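Local coordinates for extracellular solute-binding protein, family 5 (PDB 6WM6) that binds EDTA and probably other aminopolycarboxylates in the periplasm, as the solute-binding component of an ABC transporter, at residues Ala153-Gln165 with Ala174-Phe187. Sequence-based numbering, arbitrary orientation.
With SO4 (sulfate ion), chain D.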
loop_
_atom_site.group_PDB
_atom_site.type_symbol
_atom_site.label_atom_id
_atom_site.label_comp_id
_atom_site.label_asym_id
_atom_site.label_seq_id
_atom_site.Cartn_x
_atom_site.Cartn_y
_atom_site.Cartn_z
ATOM N N ALA A 153 -7.467 8.455 -6.217
ATOM C CA ALA A 153 -6.806 8.597 -7.512
ATOM C C ALA A 153 -7.597 7.824 -8.556
ATOM O O ALA A 153 -8.283 6.862 -8.226
ATOM C CB ALA A 153 -5.370 8.054 -7.473
ATOM N N SER A 154 -7.449 8.228 -9.815
ATOM C CA SER A 154 -8.227 7.615 -10.891
ATOM C C SER A 154 -7.690 6.236 -11.252
ATOM O O SER A 154 -8.467 5.329 -11.582
ATOM C CB SER A 154 -8.220 8.511 -12.125
ATOM O OG SER A 154 -9.118 8.038 -13.126
ATOM N N TYR A 155 -6.357 6.105 -11.263
ATOM C CA TYR A 155 -5.664 4.841 -11.511
ATOM C C TYR A 155 -6.113 4.214 -12.818
ATOM O O TYR A 155 -6.192 2.989 -12.959
ATOM C CB TYR A 155 -5.797 3.904 -10.328
ATOM C CG TYR A 155 -4.929 4.306 -9.157
ATOM C CD1 TYR A 155 -3.638 4.781 -9.358
ATOM C CD2 TYR A 155 -5.396 4.203 -7.860
ATOM C CE1 TYR A 155 -2.841 5.139 -8.302
ATOM C CE2 TYR A 155 -4.595 4.557 -6.785
ATOM C CZ TYR A 155 -3.321 5.023 -7.019
ATOM O OH TYR A 155 -2.524 5.369 -5.962
ATOM N N GLY A 156 -6.388 5.065 -13.785
ATOM C CA GLY A 156 -6.695 4.645 -15.125
ATOM C C GLY A 156 -8.159 4.644 -15.483
ATOM O O GLY A 156 -8.473 4.443 -16.650
ATOM N N HIS A 157 -9.076 4.840 -14.522
ATOM C CA HIS A 157 -10.486 4.865 -14.885
ATOM C C HIS A 157 -10.761 5.981 -15.886
ATOM O O HIS A 157 -11.656 5.858 -16.731
ATOM C CB HIS A 157 -11.389 5.008 -13.644
ATOM C CG HIS A 157 -11.456 3.767 -12.799
ATOM N ND1 HIS A 157 -10.667 3.595 -11.678
ATOM C CD2 HIS A 157 -12.191 2.629 -12.919
ATOM C CE1 HIS A 157 -10.920 2.405 -11.144
ATOM N NE2 HIS A 157 -11.847 1.807 -11.869
ATOM N N ASP A 158 -9.981 7.067 -15.829
ATOM C CA ASP A 158 -10.143 8.154 -16.784
ATOM C C ASP A 158 -9.749 7.760 -18.209
ATOM O O ASP A 158 -10.119 8.476 -19.157
ATOM C CB ASP A 158 -9.421 9.435 -16.337
ATOM C CG ASP A 158 -7.961 9.241 -16.019
ATOM O OD1 ASP A 158 -7.458 8.114 -15.940
ATOM O OD2 ASP A 158 -7.270 10.277 -15.824
ATOM N N PHE A 159 -9.007 6.673 -18.395
ATOM C CA PHE A 159 -8.657 6.196 -19.730
ATOM C C PHE A 159 -9.820 5.472 -20.401
ATOM O O PHE A 159 -9.768 5.234 -21.609
ATOM C CB PHE A 159 -7.467 5.232 -19.685
ATOM C CG PHE A 159 -6.133 5.883 -19.444
ATOM C CD1 PHE A 159 -5.905 6.666 -18.323
ATOM C CD2 PHE A 159 -5.082 5.673 -20.331
ATOM C CE1 PHE A 159 -4.655 7.248 -18.104
ATOM C CE2 PHE A 159 -3.845 6.254 -20.118
ATOM C CZ PHE A 159 -3.633 7.034 -18.998
ATOM N N ILE A 160 -10.846 5.087 -19.644
ATOM C CA ILE A 160 -12.065 4.534 -20.231
ATOM C C ILE A 160 -12.918 5.705 -20.713
ATOM O O ILE A 160 -13.310 6.580 -19.928
ATOM C CB ILE A 160 -12.826 3.664 -19.220
ATOM C CG1 ILE A 160 -12.017 2.394 -18.895
ATOM C CG2 ILE A 160 -14.232 3.319 -19.744
ATOM C CD1 ILE A 160 -12.607 1.566 -17.760
ATOM N N GLU A 161 -13.186 5.741 -22.008
ATOM C CA GLU A 161 -13.953 6.817 -22.625
ATOM C C GLU A 161 -15.433 6.500 -22.752
ATOM O O GLU A 161 -16.268 7.413 -22.615
ATOM C CB GLU A 161 -13.380 7.101 -24.024
ATOM C CG GLU A 161 -13.961 8.315 -24.713
ATOM C CD GLU A 161 -13.236 8.626 -26.005
ATOM O OE1 GLU A 161 -12.917 7.674 -26.747
ATOM O OE2 GLU A 161 -12.970 9.818 -26.265
ATOM N N THR A 162 -15.782 5.244 -22.987
ATOM C CA THR A 162 -17.173 4.804 -23.032
ATOM C C THR A 162 -17.300 3.502 -22.256
ATOM O O THR A 162 -16.412 2.646 -22.288
ATOM C CB THR A 162 -17.745 4.618 -24.437
ATOM O OG1 THR A 162 -17.072 3.568 -25.119
ATOM C CG2 THR A 162 -17.647 5.920 -25.238
ATOM N N LEU A 163 -18.408 3.360 -21.547
ATOM C CA LEU A 163 -18.667 2.191 -20.720
ATOM C C LEU A 163 -20.140 1.869 -20.878
ATOM O O LEU A 163 -20.996 2.639 -20.418
ATOM C CB LEU A 163 -18.299 2.466 -19.265
ATOM C CG LEU A 163 -18.298 1.260 -18.324
ATOM C CD1 LEU A 163 -17.346 0.201 -18.786
ATOM C CD2 LEU A 163 -17.918 1.740 -16.929
ATOM N N GLU A 164 -20.446 0.758 -21.530
ATOM C CA GLU A 164 -21.814 0.431 -21.917
ATOM C C GLU A 164 -22.156 -0.970 -21.445
ATOM O O GLU A 164 -21.273 -1.785 -21.163
ATOM C CB GLU A 164 -21.994 0.537 -23.438
ATOM C CG GLU A 164 -21.655 1.937 -23.975
ATOM C CD GLU A 164 -21.882 2.097 -25.470
ATOM O OE1 GLU A 164 -21.891 1.087 -26.206
ATOM O OE2 GLU A 164 -22.052 3.255 -25.915
ATOM N N GLN A 165 -23.446 -1.245 -21.319
ATOM C CA GLN A 165 -23.932 -2.553 -20.912
ATOM C C GLN A 165 -25.027 -3.015 -21.853
ATOM O O GLN A 165 -25.699 -2.211 -22.514
ATOM C CB GLN A 165 -24.452 -2.563 -19.474
ATOM C CG GLN A 165 -25.686 -1.705 -19.251
ATOM C CD GLN A 165 -26.075 -1.616 -17.791
ATOM O OE1 GLN A 165 -26.074 -2.616 -17.063
ATOM N NE2 GLN A 165 -26.427 -0.416 -17.347
ATOM N N ALA A 174 -16.012 -1.818 -21.890
ATOM C CA ALA A 174 -15.213 -0.619 -21.655
ATOM C C ALA A 174 -14.349 -0.345 -22.877
ATOM O O ALA A 174 -13.561 -1.207 -23.285
ATOM C CB ALA A 174 -14.307 -0.809 -20.440
ATOM N N THR A 175 -14.489 0.840 -23.448
ATOM C CA THR A 175 -13.662 1.268 -24.573
ATOM C C THR A 175 -12.729 2.386 -24.107
ATOM O O THR A 175 -13.195 3.374 -23.529
ATOM C CB THR A 175 -14.525 1.746 -25.742
ATOM O OG1 THR A 175 -15.438 0.710 -26.129
ATOM C CG2 THR A 175 -13.638 2.093 -26.947
ATOM N N PHE A 176 -11.431 2.214 -24.345
ATOM C CA PHE A 176 -10.400 3.123 -23.871
ATOM C C PHE A 176 -10.016 4.133 -24.945
ATOM O O PHE A 176 -9.986 3.822 -26.137
ATOM C CB PHE A 176 -9.147 2.320 -23.467
ATOM C CG PHE A 176 -9.315 1.485 -22.217
ATOM C CD1 PHE A 176 -10.107 0.348 -22.220
ATOM C CD2 PHE A 176 -8.657 1.839 -21.054
ATOM C CE1 PHE A 176 -10.238 -0.426 -21.062
ATOM C CE2 PHE A 176 -8.779 1.065 -19.906
ATOM C CZ PHE A 176 -9.570 -0.043 -19.904
ATOM N N SER A 177 -9.697 5.346 -24.507
ATOM C CA SER A 177 -9.227 6.373 -25.443
ATOM C C SER A 177 -7.768 6.203 -25.841
ATOM O O SER A 177 -7.341 6.772 -26.866
ATOM C CB SER A 177 -9.437 7.763 -24.832
ATOM O OG SER A 177 -8.779 7.872 -23.578
ATOM N N GLU A 178 -6.996 5.465 -25.061
ATOM C CA GLU A 178 -5.607 5.162 -25.372
ATOM C C GLU A 178 -5.211 3.913 -24.603
ATOM O O GLU A 178 -5.903 3.531 -23.655
ATOM C CB GLU A 178 -4.688 6.336 -25.013
ATOM C CG GLU A 178 -4.699 6.706 -23.550
ATOM C CD GLU A 178 -3.838 7.921 -23.261
ATOM O OE1 GLU A 178 -2.607 7.759 -23.105
ATOM O OE2 GLU A 178 -4.391 9.040 -23.207
ATOM N N PRO A 179 -4.115 3.263 -24.992
ATOM C CA PRO A 179 -3.746 1.996 -24.345
ATOM C C PRO A 179 -3.453 2.182 -22.863
ATOM O O PRO A 179 -2.902 3.193 -22.430
ATOM C CB PRO A 179 -2.489 1.557 -25.093
ATOM C CG PRO A 179 -2.524 2.297 -26.399
ATOM C CD PRO A 179 -3.213 3.599 -26.114
ATOM N N PHE A 180 -3.785 1.160 -22.080
ATOM C CA PHE A 180 -3.540 1.205 -20.636
ATOM C C PHE A 180 -3.269 -0.200 -20.125
ATOM O O PHE A 180 -4.145 -1.080 -20.148
ATOM C CB PHE A 180 -4.703 1.858 -19.895
ATOM C CG PHE A 180 -4.476 2.004 -18.412
ATOM C CD1 PHE A 180 -3.481 2.824 -17.940
ATOM C CD2 PHE A 180 -5.234 1.311 -17.508
ATOM C CE1 PHE A 180 -3.253 2.946 -16.582
ATOM C CE2 PHE A 180 -5.015 1.416 -16.149
ATOM C CZ PHE A 180 -4.036 2.242 -15.687
ATOM N N LEU A 181 -2.059 -0.394 -19.616
ATOM C CA LEU A 181 -1.622 -1.685 -19.097
ATOM C C LEU A 181 -2.471 -2.173 -17.937
ATOM O O LEU A 181 -2.840 -3.352 -17.876
ATOM C CB LEU A 181 -0.173 -1.531 -18.628
ATOM C CG LEU A 181 0.387 -2.639 -17.759
ATOM C CD1 LEU A 181 0.568 -3.861 -18.583
ATOM C CD2 LEU A 181 1.700 -2.193 -17.117
ATOM N N GLY A 182 -2.787 -1.290 -16.995
ATOM C CA GLY A 182 -3.293 -1.715 -15.701
ATOM C C GLY A 182 -4.795 -1.895 -15.620
ATOM O O GLY A 182 -5.412 -1.646 -14.569
ATOM N N TRP A 183 -5.429 -2.367 -16.691
ATOM C CA TRP A 183 -6.884 -2.450 -16.691
ATOM C C TRP A 183 -7.422 -3.450 -15.672
ATOM O O TRP A 183 -8.546 -3.273 -15.186
ATOM C CB TRP A 183 -7.389 -2.751 -18.100
ATOM C CG TRP A 183 -7.003 -4.094 -18.645
ATOM C CD1 TRP A 183 -5.912 -4.387 -19.418
ATOM C CD2 TRP A 183 -7.726 -5.318 -18.491
ATOM N NE1 TRP A 183 -5.903 -5.725 -19.733
ATOM C CE2 TRP A 183 -7.009 -6.315 -19.179
ATOM C CE3 TRP A 183 -8.898 -5.670 -17.817
ATOM C CZ2 TRP A 183 -7.436 -7.645 -19.219
ATOM C CZ3 TRP A 183 -9.313 -6.989 -17.863
ATOM C CH2 TRP A 183 -8.592 -7.944 -18.559
ATOM N N GLN A 184 -6.659 -4.494 -15.318
ATOM C CA GLN A 184 -7.124 -5.422 -14.294
ATOM C C GLN A 184 -7.150 -4.808 -12.899
ATOM O O GLN A 184 -7.726 -5.408 -11.983
ATOM C CB GLN A 184 -6.282 -6.696 -14.311
ATOM C CG GLN A 184 -6.450 -7.500 -15.606
ATOM C CD GLN A 184 -5.681 -8.806 -15.623
ATOM O OE1 GLN A 184 -4.896 -9.098 -14.739
ATOM N NE2 GLN A 184 -5.957 -9.629 -16.625
ATOM N N GLY A 185 -6.567 -3.637 -12.722
ATOM C CA GLY A 185 -6.677 -2.880 -11.481
ATOM C C GLY A 185 -7.926 -2.054 -11.355
ATOM O O GLY A 185 -8.171 -1.490 -10.278
ATOM N N LEU A 186 -8.726 -1.971 -12.416
ATOM C CA LEU A 186 -9.934 -1.152 -12.433
ATOM C C LEU A 186 -11.134 -1.911 -11.874
ATOM O O LEU A 186 -11.181 -3.133 -11.877
ATOM C CB LEU A 186 -10.236 -0.715 -13.872
ATOM C CG LEU A 186 -9.086 0.038 -14.545
ATOM C CD1 LEU A 186 -9.450 0.397 -15.984
ATOM C CD2 LEU A 186 -8.722 1.300 -13.777
ATOM N N PHE A 187 -12.107 -1.172 -11.342
ATOM C CA PHE A 187 -13.297 -1.787 -10.765
ATOM C C PHE A 187 -12.942 -2.761 -9.641
ATOM O O PHE A 187 -13.590 -3.796 -9.467
ATOM C CB PHE A 187 -14.158 -2.452 -11.846
ATOM C CG PHE A 187 -14.459 -1.546 -12.991
ATOM C CD1 PHE A 187 -15.378 -0.524 -12.860
ATOM C CD2 PHE A 187 -13.812 -1.697 -14.178
ATOM C CE1 PHE A 187 -15.658 0.329 -13.914
ATOM C CE2 PHE A 187 -14.083 -0.850 -15.247
ATOM C CZ PHE A 187 -14.996 0.170 -15.094
HETATM S S SO4 D . -4.438 9.717 -11.310
HETATM O O1 SO4 D . -5.594 10.297 -10.604
HETATM O O2 SO4 D . -4.360 8.282 -11.021
HETATM O O3 SO4 D . -3.191 10.309 -10.826
HETATM O O4 SO4 D . -4.587 9.917 -12.746
HETATM O O HOH W 1 -5.122 0.317 -12.604
HETATM O O HOH W 2 -10.826 8.471 -21.850
HETATM O O HOH W 3 -11.241 5.303 -28.379
HETATM O O HOH W 4 -17.784 0.836 -24.646
#
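His157 accepts a hydrogen bond at NE2 from Phe187 N (3.0 Å), the donor lying near the imidazole plane at the ring's edge. At the other nitrogen, ND1 donates to Ser154 O (2.8 Å), a carbonyl that also receives His157 N across the type I' turn, so the ring is fixed in rotation from both ends. Its edge points at the face of Phe187, with the planes at 85°, while Leu186 CD2 sits over the centre of one imidazole face in a CH-pi contact (3.5 Å to the centroid). A leucine at this position would probably leave Phe187 N without its acceptor and Ser154 O with one donor fewer, its backbone bond to His157 N remaining. Apolar packing continues along the strand. With CG1 anti to the carbonyl carbon (chi1 -67°), Ile160 lays that atom over the Phe176 face, and its CD1 meets Leu186 CD1 tip to tip (3.8 Å). Leu163 divides its methyls between Ala174 CB and the Phe187 ring. Gly156 CA rests on a face of Phe180, where a side chain would clash. Among backbone bonds, Ser177 N reaches Phe159 O (2.9 Å), and Thr175 O takes both Glu161 N (2.8 Å) and Thr162 N (3.2 Å). That doubly used carbonyl marks a classic beta bulge in the antiparallel hairpin of strands 160-165 and 171-176, at the margin of a four-stranded sheet whose Leu163 side is covered by helix 131-141.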